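PDB 4Z0V: 2',5'-phosphodiesterase 12, which is a human member of the endonuclease/exonuclease/phosphatase family, pairing a DNase I-like core that holds a magnesium ion with an E-set-like N-terminal domain. Local coordinates for residues P408-E413 / D429-V434; T416-Q419 / V424-P427. All blocks are in the same frame, centred on the assembly; numbering follows the deposited sequence. Where two conformers were deposited one is given.

Interaction 1 of 2, residues P408-E413 / D429-V434; sequences PLPSHE and DHIALV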
loop_
_atom_site.group_PDB
_atom_site.type_symbol
_atom_site.label_atom_id
_atom_site.label_comp_id
_atom_site.label_asym_id
_atom_site.label_seq_id
_atom_site.Cartn_x
_atom_site.Cartn_y
_atom_site.Cartn_z
ATOM N N PRO A 408 11.766 -1.559 12.325
ATOM C CA PRO A 408 10.996 -2.214 13.394
ATOM C C PRO A 408 9.559 -1.767 13.467
ATOM O O PRO A 408 9.257 -0.596 13.253
ATOM C CB PRO A 408 11.736 -1.805 14.680
ATOM C CG PRO A 408 12.531 -0.627 14.323
ATOM C CD PRO A 408 12.921 -0.822 12.877
ATOM N N LEU A 409 8.690 -2.708 13.829
ATOM C CA LEU A 409 7.281 -2.415 14.030
ATOM C C LEU A 409 7.129 -1.569 15.288
ATOM O O LEU A 409 8.026 -1.611 16.148
ATOM C CB LEU A 409 6.490 -3.736 14.138
ATOM C CG LEU A 409 6.067 -4.307 12.766
ATOM C CD1 LEU A 409 7.266 -4.930 12.026
ATOM C CD2 LEU A 409 5.005 -5.358 12.938
ATOM N N PRO A 410 6.032 -0.796 15.439
ATOM C CA PRO A 410 5.850 -0.040 16.694
ATOM C C PRO A 410 5.892 -0.969 17.902
ATOM O O PRO A 410 5.573 -2.167 17.776
ATOM C CB PRO A 410 4.429 0.546 16.555
ATOM C CG PRO A 410 4.167 0.590 15.095
ATOM C CD PRO A 410 4.867 -0.635 14.539
ATOM N N SER A 411 6.271 -0.440 19.066
ATOM C CA SER A 411 6.296 -1.292 20.275
ATOM C C SER A 411 4.877 -1.705 20.692
ATOM O O SER A 411 3.896 -1.043 20.343
ATOM C CB SER A 411 6.954 -0.539 21.429
ATOM O OG SER A 411 6.067 0.496 21.830
ATOM N N HIS A 412 4.771 -2.752 21.515
ATOM C CA HIS A 412 3.483 -3.191 22.018
ATOM C C HIS A 412 2.841 -2.066 22.859
ATOM O O HIS A 412 1.625 -1.909 22.826
ATOM C CB HIS A 412 3.636 -4.499 22.816
ATOM C CG HIS A 412 2.327 -5.115 23.189
ATOM N ND1 HIS A 412 1.490 -5.665 22.231
ATOM C CD2 HIS A 412 1.726 -5.211 24.400
ATOM C CE1 HIS A 412 0.419 -6.091 22.882
ATOM N NE2 HIS A 412 0.510 -5.829 24.189
ATOM N N GLU A 413 3.659 -1.257 23.580
ATOM C CA GLU A 413 3.129 -0.126 24.367
ATOM C C GLU A 413 2.461 0.909 23.437
ATOM O O GLU A 413 1.344 1.355 23.711
ATOM C CB GLU A 413 4.237 0.535 25.205
ATOM N N ASP A 429 -5.982 -0.833 10.923
ATOM C CA ASP A 429 -5.998 -1.921 11.897
ATOM C C ASP A 429 -4.774 -2.824 11.644
ATOM O O ASP A 429 -4.492 -3.719 12.432
ATOM C CB ASP A 429 -7.318 -2.711 11.873
ATOM C CG ASP A 429 -7.781 -3.269 10.543
ATOM O OD1 ASP A 429 -7.321 -2.779 9.494
ATOM O OD2 ASP A 429 -8.720 -4.074 10.545
ATOM N N HIS A 430 -4.037 -2.573 10.542
ATOM C CA HIS A 430 -2.786 -3.269 10.229
ATOM C C HIS A 430 -1.604 -2.341 10.455
ATOM O O HIS A 430 -1.773 -1.129 10.546
ATOM C CB HIS A 430 -2.775 -3.767 8.777
ATOM C CG HIS A 430 -3.696 -4.910 8.503
ATOM N ND1 HIS A 430 -3.205 -6.178 8.205
ATOM C CD2 HIS A 430 -5.042 -4.932 8.422
ATOM C CE1 HIS A 430 -4.272 -6.938 7.985
ATOM N NE2 HIS A 430 -5.402 -6.234 8.105
ATOM N N ILE A 431 -0.399 -2.910 10.503
ATOM C CA ILE A 431 0.850 -2.177 10.667
ATOM C C ILE A 431 1.653 -2.340 9.389
ATOM O O ILE A 431 1.816 -3.469 8.914
ATOM C CB ILE A 431 1.596 -2.716 11.900
ATOM C CG1 ILE A 431 0.733 -2.583 13.178
ATOM C CG2 ILE A 431 2.957 -2.039 12.044
ATOM C CD1 ILE A 431 1.316 -3.346 14.419
ATOM N N ALA A 432 2.159 -1.232 8.835
ATOM C CA ALA A 432 2.960 -1.269 7.624
ATOM C C ALA A 432 4.220 -2.054 7.822
ATOM O O ALA A 432 4.881 -1.934 8.877
ATOM C CB ALA A 432 3.331 0.155 7.187
ATOM N N LEU A 433 4.542 -2.889 6.835
ATOM C CA LEU A 433 5.849 -3.577 6.813
ATOM C C LEU A 433 6.777 -2.776 5.964
ATOM O O LEU A 433 6.388 -2.352 4.884
ATOM C CB LEU A 433 5.751 -4.990 6.253
ATOM C CG LEU A 433 4.934 -5.985 7.020
ATOM C CD1 LEU A 433 4.978 -7.295 6.291
ATOM C CD2 LEU A 433 5.446 -6.144 8.459
ATOM N N VAL A 434 7.984 -2.495 6.453
ATOM C CA VAL A 434 8.963 -1.696 5.692
ATOM C C VAL A 434 10.314 -2.364 5.828
ATOM O O VAL A 434 10.740 -2.655 6.954
ATOM C CB VAL A 434 9.037 -0.224 6.188
ATOM C CG1 VAL A 434 9.883 0.648 5.238
ATOM C CG2 VAL A 434 7.652 0.383 6.393
#
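Where the chain enters its last strand, 433-439, Ile-431 and Leu-433 receive Leu-409 and Pro-410 of the segment that leads away from edge strand 401-406. The pivotal group is the Ile-431 methyl CG2, which lies anti to its own backbone N and points across the gap. Pro-410 CD meets this CG2 head-on at 3.4 Å, tighter than an ordinary carbon contact. Leu-409 lies slantwise over the same methyl, with CG 3.9 Å and CD2 4.0 Å from Ile-431 CG2, while Leu-409 CD1 lies 4.2 Å from Leu-433 CD2. In the six-stranded sheet of the DNase I-like fold, strands 401-406 and 433-439 are antiparallel neighbours, and the contact lies just beyond the end of the first and at the start of the second. The backbones of Val-434 and Ile-407 are still hydrogen-bonded, but the CA atoms of Leu-409 and Ile-431 are 7.3 Å apart and the link is made by apolar side chains. Arg-113 bridges the two segments, NE to the carbonyl of Pro-408 and NH1 to that of Ala-432. Beyond Pro-410 the chain turns into helix 412-416, whose N-cap is Ser-411, with OG bonded to the backbone N of Glu-414.

Interaction 2 of 2, residues T416-Q419 / V424-P427; sequences TTHQ and VSHP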
loop_
_atom_site.group_PDB
_atom_site.type_symbol
_atom_site.label_atom_id
_atom_site.label_comp_id
_atom_site.label_asym_id
_atom_site.label_seq_id
_atom_site.Cartn_x
_atom_site.Cartn_y
_atom_site.Cartn_z
ATOM N N THR A 416 -0.863 -0.491 22.069
ATOM C CA THR A 416 -1.955 -0.636 23.040
ATOM C C THR A 416 -2.295 0.634 23.843
ATOM O O THR A 416 -3.112 0.544 24.773
ATOM C CB THR A 416 -1.659 -1.796 24.005
ATOM O OG1 THR A 416 -0.434 -1.517 24.699
ATOM C CG2 THR A 416 -1.559 -3.147 23.276
ATOM N N THR A 417 -1.736 1.804 23.478
ATOM C CA THR A 417 -2.009 3.078 24.184
ATOM C C THR A 417 -3.516 3.375 24.174
ATOM O O THR A 417 -4.075 3.815 25.187
ATOM C CB THR A 417 -1.179 4.239 23.567
ATOM O OG1 THR A 417 0.201 3.915 23.655
ATOM C CG2 THR A 417 -1.397 5.581 24.273
ATOM N N HIS A 418 -4.184 3.088 23.053
ATOM C CA HIS A 418 -5.618 3.327 22.935
ATOM C C HIS A 418 -6.336 1.988 22.681
ATOM O O HIS A 418 -7.216 1.864 21.825
ATOM C CB HIS A 418 -5.862 4.384 21.835
ATOM C CG HIS A 418 -5.044 5.623 22.034
ATOM N ND1 HIS A 418 -5.425 6.605 22.938
ATOM C CD2 HIS A 418 -3.882 5.998 21.448
ATOM C CE1 HIS A 418 -4.487 7.534 22.877
ATOM N NE2 HIS A 418 -3.537 7.216 21.997
ATOM N N GLN A 419 -5.947 0.985 23.498
ATOM C CA GLN A 419 -6.371 -0.410 23.546
ATOM C C GLN A 419 -5.850 -1.199 22.334
ATOM O O GLN A 419 -5.114 -2.161 22.502
ATOM C CB GLN A 419 -7.896 -0.587 23.698
ATOM C CG GLN A 419 -8.254 -2.069 23.865
ATOM C CD GLN A 419 -9.714 -2.372 23.780
ATOM O OE1 GLN A 419 -10.557 -1.623 24.269
ATOM N NE2 GLN A 419 -10.033 -3.523 23.209
ATOM N N VAL A 424 -5.989 7.197 17.363
ATOM C CA VAL A 424 -5.620 8.575 17.045
ATOM C C VAL A 424 -4.143 8.656 16.560
ATOM O O VAL A 424 -3.784 9.629 15.913
ATOM C CB VAL A 424 -5.838 9.500 18.283
ATOM C CG1 VAL A 424 -7.318 9.581 18.646
ATOM C CG2 VAL A 424 -5.013 9.034 19.488
ATOM N N SER A 425 -3.309 7.629 16.849
ATOM C CA SER A 425 -1.899 7.643 16.512
ATOM C C SER A 425 -1.529 6.637 15.417
ATOM O O SER A 425 -0.366 6.555 15.045
ATOM C CB SER A 425 -1.080 7.353 17.770
ATOM O OG SER A 425 -1.340 8.347 18.750
ATOM N N HIS A 426 -2.507 5.867 14.912
ATOM C CA HIS A 426 -2.241 4.804 13.940
ATOM C C HIS A 426 -3.450 4.655 13.012
ATOM O O HIS A 426 -4.544 4.336 13.474
ATOM C CB HIS A 426 -1.961 3.506 14.709
ATOM C CG HIS A 426 -1.407 2.444 13.825
ATOM N ND1 HIS A 426 -0.054 2.302 13.642
ATOM C CD2 HIS A 426 -2.053 1.557 13.035
ATOM C CE1 HIS A 426 0.095 1.314 12.773
ATOM N NE2 HIS A 426 -1.081 0.822 12.391
ATOM N N PRO A 427 -3.264 4.909 11.696
ATOM C CA PRO A 427 -4.425 5.013 10.798
ATOM C C PRO A 427 -4.987 3.733 10.182
ATOM O O PRO A 427 -5.772 3.823 9.238
ATOM C CB PRO A 427 -3.885 5.927 9.689
ATOM C CG PRO A 427 -2.407 5.498 9.583
ATOM C CD PRO A 427 -2.014 5.356 11.024
HETATM O O HOH W 1 -1.205 8.657 21.580
#
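His-418 lays one face of its imidazole ring against the Val-424 methyl CG2, a CH-pi contact that brings together two parts of the same long loop, the one between helix 412-416 and strand 433-439 of the DNase I-like domain. The methyl carbon of Val-424 stands 3.7 Å from the centroid of the His-418 ring and 24° off the ring normal, so it sits over the face but displaced toward the rim. The displacement favours the nitrogen farthest from the backbone: Val-424 CG2 is 3.4 Å from His-418 NE2. In Val-424 this branch lies between the backbone N and the carbonyl carbon (CG1 has chi1 -65°), and the two side chains cross at about a right angle. The opposite face of the ring is covered by Thr-417 CG2, 3.5 Å above the plane, which leaves the imidazole sandwiched between two methyl groups.

Looser is the edge of the ring, where a water molecule replaces direct contact. It lies in the ring plane, 2.8 Å from His-418 NE2, and donates a hydrogen bond to Ser-425 OG at 2.9 Å. Ser-425 has two conformers, so the bridge is described for one conformer and is doubtful for the other; its OG also bonds to the carbonyl of Thr-107. The segment carrying the ring is folded into a turn by Gln-419 N, which bonds to Thr-416 O, and the hydroxyls of Thr-416 and Thr-417 reach back to carbonyls of His-412 and Glu-413 in helix 412-416. From the 424-427 segment, Val-424 O accepts a bond from Tyr-161 OH of helix 159-172, and Pro-427 rests on Leu-165 and Ile-166 of that helix and on Tyr-131 of strand 125-132.

How the interactions relate
The loop closed by interaction 1 contains both segments of interaction 2, and the two centres are 11 Å apart. They meet where Ile-431 CG1 packs 3.9 Å from His-426 NE2, a nitrogen already hydrogen-bonded to the carbonyl of His-430. Thr-109 links them a second time: it touches Pro-410, while its OG1 bonds to His-426 ND1 and its backbone to that of Ser-425. Interaction 1 is the buried, wholly apolar layer; interaction 2 is more peripheral and admits water. The side chain of Ile-431 is about 12 Å from the magnesium ion, so interaction 1 lies well outside direct contact with the metal.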